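Local atomic coordinates of hemoglobin subunit beta (Isurus oxyrinchus, PDB entry 3MKB), a protein that probably carries oxygen in shark blood, binding it reversibly at a haem iron as the beta subunit of a four-chain hemoglobin. Residues 26-31 with 48-53. Numbering follows the deposited sequence.
Sequences KALERM and FSASIH. With HEM (protoporphyrin IX containing Fe), chain F.
Water 1, bound to the haem iron FE at 2.2 Å, sits beside the imidazole of His-53, whose ring also packs against Leu-28. CG of His-53 is anti to the backbone N (chi1 -174°), which carries the ring from helix 50-65 to the haem. The Leu-28 side chain crosses His-53 at about a right angle and divides its two methyls: CD2 meets the imidazole, while CD1 lies 3.9 Å from Ala-50 CA and 4.2 Å from His-53 CB. Leu-28 CD1 also lies at the edge of the Phe-48 ring, near its plane, 4.1 Å from Phe-48 CZ. At the outer end, Glu-29 lays its CG 3.7 Å from Ala-50 CB. Ser-49 is the N-cap residue of helix 50-65, its OG accepting a weak capping bond from Ile-52 N at 3.4 Å. Phe-42 meets the His-53 ring edge-to-face. An alanine in place of His-53 would probably leave the iron-bound water without its imidazole neighbour and open a gap beside Leu-28 CD2. The Leu-28 and Ala-50 CA atoms, 6.4 Å apart, mark a close approach of helix 20-34 to helix 50-65, consistent with the B and E helices of the globin fold, with His-53 as the distal histidine of the haem pocket.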
ATOM      1  N   LYS B  26     -19.876 -11.858  10.458  1.00 30.74           N
ATOM      2  CA  LYS B  26     -20.141 -11.166   9.176  1.00 31.15           C
ATOM      3  C   LYS B  26     -18.895 -10.564   8.585  1.00 30.98           C
ATOM      4  O   LYS B  26     -18.731 -10.608   7.378  1.00 30.97           O
ATOM      5  CB  LYS B  26     -21.178 -10.058   9.324  1.00 30.95           C
ATOM      6  CG  LYS B  26     -22.474 -10.511   9.946  1.00 33.50           C
ATOM      7  CD  LYS B  26     -23.403  -9.334  10.181  1.00 37.09           C
ATOM      8  CE  LYS B  26     -24.573  -9.737  11.077  1.00 39.61           C
ATOM      9  NZ  LYS B  26     -25.520  -8.596  11.345  1.00 41.50           N
ATOM     10  N   ALA B  27     -18.017  -9.977   9.419  1.00 30.52           N
ATOM     11  CA  ALA B  27     -16.768  -9.377   8.845  1.00 31.16           C
ATOM     12  C   ALA B  27     -15.865 -10.426   8.158  1.00 32.13           C
ATOM     13  O   ALA B  27     -15.326 -10.190   7.078  1.00 31.96           O
ATOM     14  CB  ALA B  27     -15.970  -8.599   9.886  1.00 29.26           C
ATOM     15  N   LEU B  28     -15.667 -11.554   8.840  1.00 32.61           N
ATOM     16  CA  LEU B  28     -14.930 -12.678   8.312  1.00 34.02           C
ATOM     17  C   LEU B  28     -15.537 -13.162   6.982  1.00 33.32           C
ATOM     18  O   LEU B  28     -14.798 -13.397   5.982  1.00 32.23           O
ATOM     19  CB  LEU B  28     -14.943 -13.801   9.375  1.00 33.65           C
ATOM     20  CG  LEU B  28     -13.749 -14.643   9.783  1.00 36.82           C
ATOM     21  CD1 LEU B  28     -13.926 -16.122   9.336  1.00 39.49           C
ATOM     22  CD2 LEU B  28     -12.334 -14.102   9.427  1.00 35.84           C
ATOM     23  N   GLU B  29     -16.864 -13.337   6.987  1.00 33.28           N
ATOM     24  CA  GLU B  29     -17.617 -13.816   5.813  1.00 35.06           C
ATOM     25  C   GLU B  29     -17.461 -12.847   4.647  1.00 34.36           C
ATOM     26  O   GLU B  29     -17.211 -13.250   3.485  1.00 35.02           O
ATOM     27  CB  GLU B  29     -19.115 -14.057   6.158  1.00 33.87           C
ATOM     28  CG  GLU B  29     -19.305 -15.328   7.022  1.00 37.50           C
ATOM     29  CD  GLU B  29     -20.722 -15.486   7.627  1.00 38.60           C
ATOM     30  OE1 GLU B  29     -21.524 -14.502   7.650  1.00 40.18           O
ATOM     31  OE2 GLU B  29     -20.982 -16.600   8.129  1.00 42.01           O
ATOM     32  N   ARG B  30     -17.569 -11.561   4.964  1.00 32.70           N
ATOM     33  CA  ARG B  30     -17.349 -10.528   3.997  1.00 31.41           C
ATOM     34  C   ARG B  30     -15.967 -10.556   3.412  1.00 32.63           C
ATOM     35  O   ARG B  30     -15.792 -10.449   2.171  1.00 32.67           O
ATOM     36  CB  ARG B  30     -17.622  -9.146   4.628  1.00 32.04           C
ATOM     37  CG  ARG B  30     -17.429  -7.937   3.664  1.00 28.60           C
ATOM     38  CD  ARG B  30     -17.847  -6.596   4.410  1.00 31.20           C
ATOM     39  NE  ARG B  30     -19.230  -6.683   4.866  1.00 30.01           N
ATOM     40  CZ  ARG B  30     -20.287  -6.348   4.120  1.00 32.39           C
ATOM     41  NH1 ARG B  30     -20.114  -5.883   2.883  1.00 35.28           N
ATOM     42  NH2 ARG B  30     -21.520  -6.477   4.609  1.00 30.17           N
ATOM     43  N   MET B  31     -14.972 -10.671   4.290  1.00 32.09           N
ATOM     44  CA  MET B  31     -13.568 -10.662   3.857  1.00 32.23           C
ATOM     45  C   MET B  31     -13.335 -11.818   2.876  1.00 32.30           C
ATOM     46  O   MET B  31     -12.664 -11.650   1.881  1.00 30.79           O
ATOM     47  CB  MET B  31     -12.639 -10.788   5.053  1.00 31.47           C
ATOM     48  CG  MET B  31     -11.133 -10.800   4.689  1.00 31.22           C
ATOM     49  SD  MET B  31     -10.159 -11.376   6.095  1.00 32.91           S
ATOM     50  CE  MET B  31     -10.769 -13.062   6.278  1.00 38.28           C
ATOM     51  N   PHE B  48     -15.027 -26.362   9.727  1.00 56.05           N
ATOM     52  CA  PHE B  48     -14.837 -24.900   9.817  1.00 55.79           C
ATOM     53  C   PHE B  48     -16.129 -24.064   9.832  1.00 54.74           C
ATOM     54  O   PHE B  48     -16.953 -24.165   8.916  1.00 54.45           O
ATOM     55  CB  PHE B  48     -13.897 -24.361   8.717  1.00 56.44           C
ATOM     56  CG  PHE B  48     -13.928 -22.845   8.577  1.00 56.31           C
ATOM     57  CD1 PHE B  48     -14.719 -22.241   7.603  1.00 57.49           C
ATOM     58  CD2 PHE B  48     -13.181 -22.036   9.437  1.00 57.75           C
ATOM     59  CE1 PHE B  48     -14.760 -20.852   7.466  1.00 58.11           C
ATOM     60  CE2 PHE B  48     -13.210 -20.650   9.317  1.00 57.29           C
ATOM     61  CZ  PHE B  48     -13.994 -20.055   8.326  1.00 57.48           C
ATOM     62  N   SER B  49     -16.238 -23.208  10.859  1.00 53.00           N
ATOM     63  CA  SER B  49     -17.318 -22.243  11.039  1.00 51.25           C
ATOM     64  C   SER B  49     -16.748 -20.817  11.204  1.00 50.05           C
ATOM     65  O   SER B  49     -15.899 -20.556  12.083  1.00 48.14           O
ATOM     66  CB  SER B  49     -18.166 -22.643  12.258  1.00 51.18           C
ATOM     67  OG  SER B  49     -19.101 -21.636  12.624  1.00 51.20           O
ATOM     68  N   ALA B  50     -17.194 -19.910  10.329  1.00 49.12           N
ATOM     69  CA  ALA B  50     -16.822 -18.470  10.413  1.00 48.48           C
ATOM     70  C   ALA B  50     -17.128 -17.916  11.816  1.00 48.04           C
ATOM     71  O   ALA B  50     -16.362 -17.121  12.399  1.00 45.99           O
ATOM     72  CB  ALA B  50     -17.594 -17.672   9.383  1.00 47.58           C
ATOM     73  N   SER B  51     -18.265 -18.380  12.336  1.00 47.84           N
ATOM     74  CA  SER B  51     -18.779 -17.950  13.608  1.00 49.36           C
ATOM     75  C   SER B  51     -17.803 -18.356  14.700  1.00 49.23           C
ATOM     76  O   SER B  51     -17.439 -17.545  15.535  1.00 49.04           O
ATOM     77  CB  SER B  51     -20.191 -18.506  13.813  1.00 49.92           C
ATOM     78  OG  SER B  51     -20.616 -18.387  15.159  1.00 53.34           O
ATOM     79  N   ILE B  52     -17.325 -19.593  14.660  1.00 49.13           N
ATOM     80  CA  ILE B  52     -16.308 -20.032  15.634  1.00 49.87           C
ATOM     81  C   ILE B  52     -15.052 -19.200  15.558  1.00 49.61           C
ATOM     82  O   ILE B  52     -14.406 -18.898  16.568  1.00 49.94           O
ATOM     83  CB  ILE B  52     -15.830 -21.455  15.340  1.00 49.47           C
ATOM     84  CG1 ILE B  52     -17.010 -22.354  15.036  1.00 50.44           C
ATOM     85  CG2 ILE B  52     -14.992 -21.936  16.460  1.00 50.72           C
ATOM     86  CD1 ILE B  52     -17.790 -22.798  16.233  1.00 47.42           C
ATOM     87  N   HIS B  53     -14.663 -18.848  14.341  1.00 49.87           N
ATOM     88  CA  HIS B  53     -13.428 -18.119  14.221  1.00 49.33           C
ATOM     89  C   HIS B  53     -13.568 -16.697  14.744  1.00 48.03           C
ATOM     90  O   HIS B  53     -12.650 -16.164  15.374  1.00 47.88           O
ATOM     91  CB  HIS B  53     -12.880 -18.141  12.812  1.00 51.00           C
ATOM     92  CG  HIS B  53     -11.529 -17.510  12.735  1.00 52.53           C
ATOM     93  ND1 HIS B  53     -10.371 -18.217  12.978  1.00 54.99           N
ATOM     94  CD2 HIS B  53     -11.160 -16.222  12.545  1.00 52.87           C
ATOM     95  CE1 HIS B  53      -9.340 -17.391  12.903  1.00 55.80           C
ATOM     96  NE2 HIS B  53      -9.792 -16.176  12.641  1.00 54.98           N
TER
HETATM   97  CHA HEM F 137      -6.124 -17.838  15.416  1.00 35.46           C
HETATM   98  CHB HEM F 137      -6.783 -13.262  16.789  1.00 36.27           C
HETATM   99  CHC HEM F 137      -6.399 -11.990  12.192  1.00 36.27           C
HETATM  100  CHD HEM F 137      -6.007 -16.636  10.737  1.00 36.71           C
HETATM  101  C1A HEM F 137      -6.242 -16.697  16.145  1.00 38.47           C
HETATM  102  C2A HEM F 137      -6.186 -16.659  17.568  1.00 37.72           C
HETATM  103  C3A HEM F 137      -6.387 -15.409  17.942  1.00 37.03           C
HETATM  104  C4A HEM F 137      -6.564 -14.623  16.773  1.00 37.66           C
HETATM  105  CMA HEM F 137      -6.412 -14.898  19.399  1.00 36.48           C
HETATM  106  CAA HEM F 137      -5.974 -17.865  18.512  1.00 39.03           C
HETATM  107  CBA HEM F 137      -4.491 -18.183  18.651  1.00 43.88           C
HETATM  108  CGA HEM F 137      -4.339 -19.277  19.695  1.00 48.10           C
HETATM  109  O1A HEM F 137      -4.394 -18.978  20.914  1.00 51.13           O
HETATM  110  O2A HEM F 137      -4.168 -20.447  19.309  1.00 46.63           O
HETATM  111  C1B HEM F 137      -6.755 -12.480  15.687  1.00 36.26           C
HETATM  112  C2B HEM F 137      -6.913 -11.029  15.639  1.00 34.68           C
HETATM  113  C3B HEM F 137      -6.810 -10.700  14.338  1.00 36.05           C
HETATM  114  C4B HEM F 137      -6.581 -11.915  13.545  1.00 35.12           C
HETATM  115  CMB HEM F 137      -7.164 -10.032  16.819  1.00 32.30           C
HETATM  116  CAB HEM F 137      -6.896  -9.281  13.756  1.00 33.24           C
HETATM  117  CBB HEM F 137      -5.875  -8.921  12.966  1.00 35.44           C
HETATM  118  C1C HEM F 137      -6.293 -13.137  11.401  1.00 38.44           C
HETATM  119  C2C HEM F 137      -6.312 -13.195   9.956  1.00 36.51           C
HETATM  120  C3C HEM F 137      -6.235 -14.462   9.576  1.00 39.16           C
HETATM  121  C4C HEM F 137      -6.126 -15.271  10.748  1.00 39.50           C
HETATM  122  CMC HEM F 137      -6.452 -12.033   8.971  1.00 38.80           C
HETATM  123  CAC HEM F 137      -6.201 -14.999   8.126  1.00 41.16           C
HETATM  124  CBC HEM F 137      -7.015 -14.505   7.163  1.00 44.55           C
HETATM  125  C1D HEM F 137      -6.071 -17.410  11.852  1.00 35.09           C
HETATM  126  C2D HEM F 137      -6.109 -18.859  11.905  1.00 35.58           C
HETATM  127  C3D HEM F 137      -6.152 -19.196  13.383  1.00 37.05           C
HETATM  128  C4D HEM F 137      -6.137 -17.936  14.070  1.00 33.55           C
HETATM  129  CMD HEM F 137      -6.119 -19.852  10.726  1.00 33.58           C
HETATM  130  CAD HEM F 137      -6.215 -20.579  14.077  1.00 38.09           C
HETATM  131  CBD HEM F 137      -7.633 -21.101  14.113  1.00 43.69           C
HETATM  132  CGD HEM F 137      -7.510 -22.562  14.575  1.00 51.51           C
HETATM  133  O1D HEM F 137      -7.997 -22.867  15.696  1.00 55.61           O
HETATM  134  O2D HEM F 137      -6.929 -23.457  13.866  1.00 54.02           O
HETATM  135  NA  HEM F 137      -6.482 -15.425  15.658  1.00 38.00           N
HETATM  136  NB  HEM F 137      -6.545 -12.965  14.424  1.00 35.75           N
HETATM  137  NC  HEM F 137      -6.174 -14.439  11.865  1.00 38.74           N
HETATM  138  ND  HEM F 137      -6.070 -16.919  13.141  1.00 39.29           N
HETATM  139 FE   HEM F 137      -6.196 -14.917  13.717  1.00 40.18          FE
HETATM  140  O   HOH W   1      -8.329 -14.757  13.192  1.00 54.51           O